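Local coordinates for protein endoglucanase EG-II (Hypocrea jecorina, PDB 3QR3) that hydrolyses internal beta-1,4-glycosidic bonds of cellulose, acting as an endoglucanase of glycosyl hydrolase family 5 with a TIM-barrel catalytic domain, at residues Arg61-Trp66 with Asp103-Ala108; Met147-Asp152 with Asp185-Gly190. All blocks are in the same frame, centred on the assembly; numbering follows the deposited sequence.

Both contacts sit at the C-terminal ends of strands of one TIM barrel, but at different depths. Interaction 1 joins the neighbouring parallel strands 59-64 and 99-104, its centre about 8 Å from the centre of the chain, and every residue that touches is buried. Interaction 2, its own centre about 12 Å from that of the chain, joins the loops following strands 142-145 and 179-182, with E149, D185 and W186 partly exposed. The chemistry changes accordingly: interaction 1 combines strand pairing with an enclosed charged cluster, whereas interaction 2 relies on loop hydrogen bonds, an aromatic stack and bridging waters. N148 joins them, its backbone N probably hydrogen-bonded to I104 O and its OD1 to R61 NH2.

Interaction 1: residues Arg61-Trp66 with Asp103-Ala108; sequences RLPVGW and DIHNYA
R61 and D103 stack, guanidinium over carboxylate, planes 15° apart. NH2 of R61 comes within 3.2 Å of OD1 of D103, which lies well out of the guanidinium plane, so the salt bridge rests on charge alone. The extended arginine, its CG anti to the backbone N (chi1 -176°), brings the group over D103 while its N-H groups serve N9, E260 and N148. OD2 of D103 accepts from ND1 of H105 at 2.7 Å through its syn lone pair, which fixes the rotation of the imidazole; P63 CB packs 3.2 Å from D103 OD2. Parallel pairing lies behind: V64 N donates to D103 O at 2.8 Å and H105 N to V64 O at 2.9 Å. P63 lacks an N-H; its neighbours do the pairing, V64 N and, in a weak bond from D103 N, L62 O. On the opposite face, apolar V64 and I104 suit the packing against helices, and I104 CG2 meets W66 CB at 3.8 Å. An alanine in place of R61 would probably leave D103 without its buried countercharge and take from N9, N148 and E260 the guanidinium each meets. Arginine over its plane and a histidine N-H on one lone pair would probably favour the negative charge of this buried carboxylate.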
ATOM      1  N   ARG A  61      -2.819  -4.803   2.088  1.00 19.08           N
ATOM      2  CA  ARG A  61      -1.894  -3.744   2.431  1.00 14.18           C
ATOM      3  C   ARG A  61      -2.307  -3.224   3.796  1.00 15.64           C
ATOM      4  O   ARG A  61      -3.498  -2.996   4.047  1.00 16.76           O
ATOM      5  CB  ARG A  61      -1.985  -2.639   1.388  1.00 11.59           C
ATOM      6  CG  ARG A  61      -1.003  -1.494   1.559  1.00 15.92           C
ATOM      7  CD  ARG A  61      -0.886  -0.785   0.226  1.00 18.32           C
ATOM      8  NE  ARG A  61      -0.025   0.398   0.201  1.00 18.07           N
ATOM      9  CZ  ARG A  61      -0.444   1.636   0.428  1.00 21.89           C
ATOM     10  NH1 ARG A  61      -1.711   1.873   0.776  1.00 16.66           N
ATOM     11  NH2 ARG A  61       0.415   2.640   0.331  1.00 21.62           N
ATOM     12  N   LEU A  62      -1.325  -3.048   4.677  1.00 14.37           N
ATOM     13  CA  LEU A  62      -1.597  -2.703   6.073  1.00 17.45           C
ATOM     14  C   LEU A  62      -0.925  -1.387   6.436  1.00 17.94           C
ATOM     15  O   LEU A  62       0.207  -1.369   6.948  1.00 14.24           O
ATOM     16  CB  LEU A  62      -1.103  -3.819   6.997  1.00 19.89           C
ATOM     17  CG  LEU A  62      -1.520  -5.261   6.665  1.00 26.99           C
ATOM     18  CD1 LEU A  62      -0.985  -6.236   7.718  1.00 26.54           C
ATOM     19  CD2 LEU A  62      -3.033  -5.393   6.560  1.00 19.87           C
ATOM     20  N   PRO A  63      -1.616  -0.273   6.164  1.00 16.56           N
ATOM     21  CA  PRO A  63      -1.081   1.066   6.410  1.00 16.26           C
ATOM     22  C   PRO A  63      -0.841   1.291   7.883  1.00 18.59           C
ATOM     23  O   PRO A  63      -1.689   0.926   8.696  1.00 15.68           O
ATOM     24  CB  PRO A  63      -2.214   1.988   5.945  1.00 21.30           C
ATOM     25  CG  PRO A  63      -3.031   1.177   5.047  1.00 16.10           C
ATOM     26  CD  PRO A  63      -2.960  -0.223   5.576  1.00 17.51           C
ATOM     27  N   VAL A  64       0.297   1.892   8.220  1.00 15.85           N
ATOM     28  CA  VAL A  64       0.579   2.229   9.610  1.00 18.06           C
ATOM     29  C   VAL A  64       1.470   3.458   9.680  1.00 16.54           C
ATOM     30  O   VAL A  64       2.322   3.680   8.808  1.00 15.04           O
ATOM     31  CB  VAL A  64       1.221   1.052  10.373  1.00 14.74           C
ATOM     32  CG1 VAL A  64       2.478   0.591   9.661  1.00 15.74           C
ATOM     33  CG2 VAL A  64       1.530   1.466  11.830  1.00 12.55           C
ATOM     34  N   GLY A  65       1.257   4.267  10.709  1.00 15.75           N
ATOM     35  CA  GLY A  65       2.045   5.469  10.887  1.00 17.19           C
ATOM     36  C   GLY A  65       3.438   5.152  11.394  1.00 18.08           C
ATOM     37  O   GLY A  65       3.616   4.324  12.288  1.00 17.44           O
ATOM     38  N   TRP A  66       4.434   5.800  10.800  1.00 15.23           N
ATOM     39  CA  TRP A  66       5.811   5.724  11.285  1.00 19.11           C
ATOM     40  C   TRP A  66       5.854   6.032  12.787  1.00 17.56           C
ATOM     41  O   TRP A  66       6.442   5.285  13.568  1.00 18.80           O
ATOM     42  CB  TRP A  66       6.647   6.742  10.514  1.00 18.23           C
ATOM     43  CG  TRP A  66       8.117   6.741  10.758  1.00 14.63           C
ATOM     44  CD1 TRP A  66       8.823   6.011  11.676  1.00 13.36           C
ATOM     45  CD2 TRP A  66       9.067   7.555  10.070  1.00 16.06           C
ATOM     46  NE1 TRP A  66      10.170   6.311  11.579  1.00 15.50           N
ATOM     47  CE2 TRP A  66      10.340   7.266  10.610  1.00 16.02           C
ATOM     48  CE3 TRP A  66       8.963   8.512   9.053  1.00 16.61           C
ATOM     49  CZ2 TRP A  66      11.501   7.898  10.159  1.00 14.18           C
ATOM     50  CZ3 TRP A  66      10.114   9.137   8.608  1.00 16.89           C
ATOM     51  CH2 TRP A  66      11.368   8.824   9.161  1.00 14.18           C
ATOM     52  N   ASP A 103       2.950  -0.925   5.007  1.00 19.40           N
ATOM     53  CA  ASP A 103       2.945   0.391   4.358  1.00 18.81           C
ATOM     54  C   ASP A 103       3.135   1.495   5.381  1.00 16.59           C
ATOM     55  O   ASP A 103       2.285   1.694   6.252  1.00 18.97           O
ATOM     56  CB  ASP A 103       1.633   0.608   3.588  1.00 20.31           C
ATOM     57  CG  ASP A 103       1.256   2.081   3.455  1.00 26.95           C
ATOM     58  OD1 ASP A 103       2.120   2.890   3.057  1.00 23.80           O
ATOM     59  OD2 ASP A 103       0.083   2.432   3.733  1.00 28.09           O
ATOM     60  N   ILE A 104       4.257   2.203   5.286  1.00 17.93           N
ATOM     61  CA  ILE A 104       4.518   3.340   6.166  1.00 15.45           C
ATOM     62  C   ILE A 104       3.791   4.554   5.590  1.00 16.13           C
ATOM     63  O   ILE A 104       4.166   5.062   4.547  1.00 17.03           O
ATOM     64  CB  ILE A 104       6.029   3.604   6.302  1.00 20.09           C
ATOM     65  CG1 ILE A 104       6.735   2.351   6.827  1.00 19.59           C
ATOM     66  CG2 ILE A 104       6.292   4.756   7.267  1.00 18.02           C
ATOM     67  CD1 ILE A 104       6.261   1.922   8.216  1.00 15.24           C
ATOM     68  N   HIS A 105       2.731   4.997   6.262  1.00 14.54           N
ATOM     69  CA  HIS A 105       1.787   5.931   5.651  1.00 15.53           C
ATOM     70  C   HIS A 105       2.198   7.385   5.947  1.00 17.07           C
ATOM     71  O   HIS A 105       1.469   8.116   6.614  1.00 19.32           O
ATOM     72  CB  HIS A 105       0.374   5.637   6.183  1.00 21.86           C
ATOM     73  CG  HIS A 105      -0.712   5.822   5.169  1.00 19.15           C
ATOM     74  ND1 HIS A 105      -0.884   4.970   4.094  1.00 24.03           N
ATOM     75  CD2 HIS A 105      -1.685   6.757   5.070  1.00 14.27           C
ATOM     76  CE1 HIS A 105      -1.918   5.378   3.376  1.00 21.37           C
ATOM     77  NE2 HIS A 105      -2.423   6.458   3.950  1.00 23.27           N
ATOM     78  N   ASN A 106       3.361   7.808   5.450  1.00 18.70           N
ATOM     79  CA  ASN A 106       3.928   9.083   5.902  1.00 16.69           C
ATOM     80  C   ASN A 106       4.265  10.173   4.881  1.00 15.62           C
ATOM     81  O   ASN A 106       4.819  11.204   5.249  1.00 17.02           O
ATOM     82  CB  ASN A 106       5.135   8.839   6.796  1.00 14.83           C
ATOM     83  CG  ASN A 106       4.751   8.622   8.235  1.00 17.95           C
ATOM     84  OD1 ASN A 106       4.892   9.517   9.064  1.00 17.02           O
ATOM     85  ND2 ASN A 106       4.260   7.429   8.546  1.00 16.24           N
ATOM     86  N   TYR A 107       3.942   9.948   3.615  1.00 15.18           N
ATOM     87  CA  TYR A 107       4.099  10.969   2.587  1.00 18.49           C
ATOM     88  C   TYR A 107       5.533  11.505   2.520  1.00 19.66           C
ATOM     89  O   TYR A 107       5.748  12.677   2.211  1.00 14.01           O
ATOM     90  CB  TYR A 107       3.096  12.101   2.829  1.00 17.16           C
ATOM     91  CG  TYR A 107       1.676  11.596   2.956  1.00 20.22           C
ATOM     92  CD1 TYR A 107       1.171  11.195   4.185  1.00 18.30           C
ATOM     93  CD2 TYR A 107       0.851  11.496   1.844  1.00 18.43           C
ATOM     94  CE1 TYR A 107      -0.120  10.719   4.308  1.00 21.21           C
ATOM     95  CE2 TYR A 107      -0.458  11.016   1.960  1.00 21.97           C
ATOM     96  CZ  TYR A 107      -0.928  10.634   3.197  1.00 22.16           C
ATOM     97  OH  TYR A 107      -2.209  10.158   3.335  1.00 20.73           O
ATOM     98  N   ALA A 108       6.491  10.629   2.818  1.00 13.78           N
ATOM     99  CA  ALA A 108       7.926  10.940   2.766  1.00 14.98           C
ATOM    100  C   ALA A 108       8.313  11.977   3.810  1.00 18.22           C
ATOM    101  O   ALA A 108       9.328  12.655   3.680  1.00 19.40           O
ATOM    102  CB  ALA A 108       8.351  11.399   1.360  1.00 13.50           C
TER

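Interaction 2: residues Met147-Asp152 with Asp185-Gly190; sequences MNEPHD and DWQSAG. With SO4 (sulfate ion), chain C; SO4 (sulfate ion), chain D.
N148 passes close to Q187, with N148 CA 3.6 Å from Q187 OE1. The next residue bonds to that same oxygen: E149 N donates to Q187 OE1 at 2.7 Å, nearly straight at 172°. Glutamine suits this place because its other branch, NE2, bonds D217 O. The E149 carboxylate stands almost perpendicular to the W186 indole, with OE1 of E149 at the ring's edge, 3.3 Å from CE3 of W186. OE2 of E149 bonds H219 ND1, and a water bridges this oxygen to W186 O. P150 O then accepts from W186 N at 2.9 Å. The backbone holds H151 CB over the five-membered ring of W186 in a CH-pi contact, and chi1 of 63° turns the imidazole flat over the six-membered ring, an offset stack with centroids 3.7 Å apart and planes at 4°. ND1 of H151 donates to OD2 of D152 at 2.7 Å and NE2 bonds T19 O, consistent with a charged imidazole. N148, E149 and P150 form the Asn-Glu-Pro signature of family 5, at the C-terminal end of the fourth barrel strand; its glutamate is the acid/base in relatives, and E149 probably is here.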
ATOM      1  N   MET A 147       7.177   3.630   1.396  1.00 17.60           N
ATOM      2  CA  MET A 147       6.580   4.908   1.744  1.00 18.71           C
ATOM      3  C   MET A 147       5.307   5.182   0.959  1.00 20.62           C
ATOM      4  O   MET A 147       5.254   4.984  -0.245  1.00 18.33           O
ATOM      5  CB  MET A 147       7.577   6.054   1.535  1.00 19.97           C
ATOM      6  CG  MET A 147       7.033   7.431   1.928  1.00 12.79           C
ATOM      7  SD  MET A 147       6.489   7.515   3.647  1.00 16.40           S
ATOM      8  CE  MET A 147       7.969   6.944   4.469  1.00 19.59           C
ATOM      9  N   ASN A 148       4.286   5.652   1.664  1.00 16.31           N
ATOM     10  CA  ASN A 148       3.037   6.025   1.034  1.00 17.73           C
ATOM     11  C   ASN A 148       3.104   7.456   0.490  1.00 17.53           C
ATOM     12  O   ASN A 148       3.414   8.397   1.224  1.00 18.91           O
ATOM     13  CB  ASN A 148       1.894   5.905   2.050  1.00 17.46           C
ATOM     14  CG  ASN A 148       0.549   6.245   1.448  1.00 20.35           C
ATOM     15  OD1 ASN A 148       0.002   5.472   0.672  1.00 18.01           O
ATOM     16  ND2 ASN A 148       0.003   7.399   1.817  1.00 21.39           N
ATOM     17  N   GLU A 149       2.845   7.600  -0.803  1.00 14.63           N
ATOM     18  CA  GLU A 149       2.598   8.900  -1.441  1.00 16.10           C
ATOM     19  C   GLU A 149       3.581  10.043  -1.160  1.00 19.22           C
ATOM     20  O   GLU A 149       3.178  11.109  -0.672  1.00 16.27           O
ATOM     21  CB  GLU A 149       1.149   9.346  -1.189  1.00 15.73           C
ATOM     22  CG  GLU A 149       0.164   8.394  -1.849  1.00 16.41           C
ATOM     23  CD  GLU A 149      -1.244   8.929  -1.944  1.00 24.04           C
ATOM     24  OE1 GLU A 149      -1.506  10.011  -1.392  1.00 24.04           O
ATOM     25  OE2 GLU A 149      -2.085   8.257  -2.589  1.00 24.51           O
ATOM     26  N   PRO A 150       4.873   9.838  -1.494  1.00 16.64           N
ATOM     27  CA  PRO A 150       5.761  10.997  -1.528  1.00 15.87           C
ATOM     28  C   PRO A 150       5.163  12.043  -2.446  1.00 19.09           C
ATOM     29  O   PRO A 150       4.545  11.688  -3.460  1.00 17.11           O
ATOM     30  CB  PRO A 150       7.049  10.439  -2.162  1.00 15.16           C
ATOM     31  CG  PRO A 150       7.026   8.969  -1.822  1.00 18.32           C
ATOM     32  CD  PRO A 150       5.553   8.607  -1.940  1.00 17.78           C
ATOM     33  N   HIS A 151       5.340  13.311  -2.095  1.00 13.65           N
ATOM     34  CA  HIS A 151       4.870  14.405  -2.931  1.00 17.91           C
ATOM     35  C   HIS A 151       5.700  15.655  -2.674  1.00 15.93           C
ATOM     36  O   HIS A 151       6.166  15.881  -1.558  1.00 17.85           O
ATOM     37  CB  HIS A 151       3.393  14.698  -2.668  1.00 18.68           C
ATOM     38  CG  HIS A 151       3.105  15.166  -1.271  1.00 18.34           C
ATOM     39  ND1 HIS A 151       3.109  16.498  -0.916  1.00 23.38           N
ATOM     40  CD2 HIS A 151       2.805  14.477  -0.143  1.00 16.84           C
ATOM     41  CE1 HIS A 151       2.820  16.611   0.371  1.00 25.56           C
ATOM     42  NE2 HIS A 151       2.622  15.401   0.863  1.00 22.42           N
ATOM     43  N   ASP A 152       5.865  16.464  -3.712  1.00 19.80           N
ATOM     44  CA  ASP A 152       6.610  17.702  -3.597  1.00 22.63           C
ATOM     45  C   ASP A 152       7.967  17.471  -2.934  1.00 23.22           C
ATOM     46  O   ASP A 152       8.378  18.239  -2.076  1.00 26.79           O
ATOM     47  CB  ASP A 152       5.788  18.723  -2.807  1.00 25.17           C
ATOM     48  CG  ASP A 152       4.375  18.876  -3.358  1.00 27.04           C
ATOM     49  OD1 ASP A 152       4.233  19.399  -4.481  1.00 32.23           O
ATOM     50  OD2 ASP A 152       3.408  18.470  -2.671  1.00 30.74           O
ATOM     51  N   ASP A 185       4.585  12.915  -6.843  1.00 16.98           N
ATOM     52  CA  ASP A 185       3.203  13.200  -7.221  1.00 23.09           C
ATOM     53  C   ASP A 185       2.199  12.224  -6.599  1.00 21.22           C
ATOM     54  O   ASP A 185       1.309  11.721  -7.276  1.00 18.01           O
ATOM     55  CB  ASP A 185       3.054  13.206  -8.743  1.00 20.38           C
ATOM     56  CG  ASP A 185       3.554  14.498  -9.371  1.00 24.23           C
ATOM     57  OD1 ASP A 185       2.894  15.547  -9.194  1.00 25.19           O
ATOM     58  OD2 ASP A 185       4.603  14.460 -10.045  1.00 21.93           O
ATOM     59  N   TRP A 186       2.351  11.974  -5.305  1.00 21.63           N
ATOM     60  CA  TRP A 186       1.440  11.110  -4.569  1.00 16.89           C
ATOM     61  C   TRP A 186       1.396   9.719  -5.200  1.00 17.57           C
ATOM     62  O   TRP A 186       0.359   9.053  -5.193  1.00 15.20           O
ATOM     63  CB  TRP A 186       0.042  11.726  -4.530  1.00 15.66           C
ATOM     64  CG  TRP A 186       0.031  13.173  -4.158  1.00 19.10           C
ATOM     65  CD1 TRP A 186       0.190  14.240  -4.999  1.00 18.71           C
ATOM     66  CD2 TRP A 186      -0.183  13.726  -2.847  1.00 23.30           C
ATOM     67  NE1 TRP A 186       0.103  15.419  -4.289  1.00 22.51           N
ATOM     68  CE2 TRP A 186      -0.124  15.132  -2.970  1.00 18.68           C
ATOM     69  CE3 TRP A 186      -0.417  13.168  -1.585  1.00 25.32           C
ATOM     70  CZ2 TRP A 186      -0.285  15.988  -1.876  1.00 24.76           C
ATOM     71  CZ3 TRP A 186      -0.570  14.022  -0.495  1.00 21.49           C
ATOM     72  CH2 TRP A 186      -0.513  15.414  -0.651  1.00 21.87           C
ATOM     73  N   GLN A 187       2.526   9.285  -5.748  1.00 17.46           N
ATOM     74  CA  GLN A 187       2.602   7.979  -6.403  1.00 18.57           C
ATOM     75  C   GLN A 187       1.690   7.821  -7.618  1.00 16.20           C
ATOM     76  O   GLN A 187       1.452   6.704  -8.070  1.00 14.05           O
ATOM     77  CB  GLN A 187       2.279   6.870  -5.406  1.00 15.41           C
ATOM     78  CG  GLN A 187       3.420   6.539  -4.458  1.00 16.00           C
ATOM     79  CD  GLN A 187       3.084   5.346  -3.585  1.00 20.04           C
ATOM     80  OE1 GLN A 187       2.603   5.505  -2.468  1.00 20.94           O
ATOM     81  NE2 GLN A 187       3.294   4.140  -4.111  1.00 20.03           N
ATOM     82  N   SER A 188       1.190   8.917  -8.166  1.00 15.54           N
ATOM     83  CA  SER A 188       0.266   8.799  -9.293  1.00 17.66           C
ATOM     84  C   SER A 188       0.843   8.039 -10.480  1.00 17.07           C
ATOM     85  O   SER A 188       1.936   8.347 -10.976  1.00 17.69           O
ATOM     86  CB  SER A 188      -0.227  10.164  -9.764  1.00 24.43           C
ATOM     87  OG  SER A 188      -0.995   9.993 -10.947  1.00 22.52           O
ATOM     88  N   ALA A 189       0.098   7.037 -10.933  1.00 16.39           N
ATOM     89  CA  ALA A 189       0.481   6.266 -12.103  1.00 15.45           C
ATOM     90  C   ALA A 189       0.543   7.167 -13.336  1.00 17.76           C
ATOM     91  O   ALA A 189       1.294   6.904 -14.269  1.00 18.27           O
ATOM     92  CB  ALA A 189      -0.511   5.096 -12.322  1.00 13.14           C
ATOM     93  N   GLY A 190      -0.261   8.224 -13.341  1.00 19.26           N
ATOM     94  CA  GLY A 190      -0.296   9.142 -14.471  1.00 21.64           C
ATOM     95  C   GLY A 190       0.949  10.003 -14.621  1.00 24.22           C
ATOM     96  O   GLY A 190       1.317  10.390 -15.732  1.00 23.63           O
TER
HETATM   97  S   SO4 C 340      -1.929  12.518 -13.228  1.00 37.20           S
HETATM   98  O1  SO4 C 340      -1.186  12.105 -12.050  0.70 25.35           O
HETATM   99  O2  SO4 C 340      -1.016  13.072 -14.227  0.47 24.38           O
HETATM  100  O3  SO4 C 340      -2.612  11.355 -13.797  0.46 22.38           O
HETATM  101  O4  SO4 C 340      -2.908  13.525 -12.831  1.00 35.41           O
HETATM  102  S   SO4 D 341      -0.563  18.606  -5.842  1.00 53.80           S
HETATM  103  O1  SO4 D 341      -0.134  18.563  -4.448  0.61 44.61           O
HETATM  104  O2  SO4 D 341      -0.309  19.938  -6.387  0.54 55.45           O
HETATM  105  O3  SO4 D 341       0.197  17.628  -6.610  0.76 40.50           O
HETATM  106  O4  SO4 D 341      -1.987  18.307  -5.931  0.68 44.32           O
HETATM  107  O   HOH W   1      -2.542   9.424  -5.120  0.51 18.20           O
HETATM  108  O   HOH W   2       4.939  15.888  -6.258  1.00 21.99           O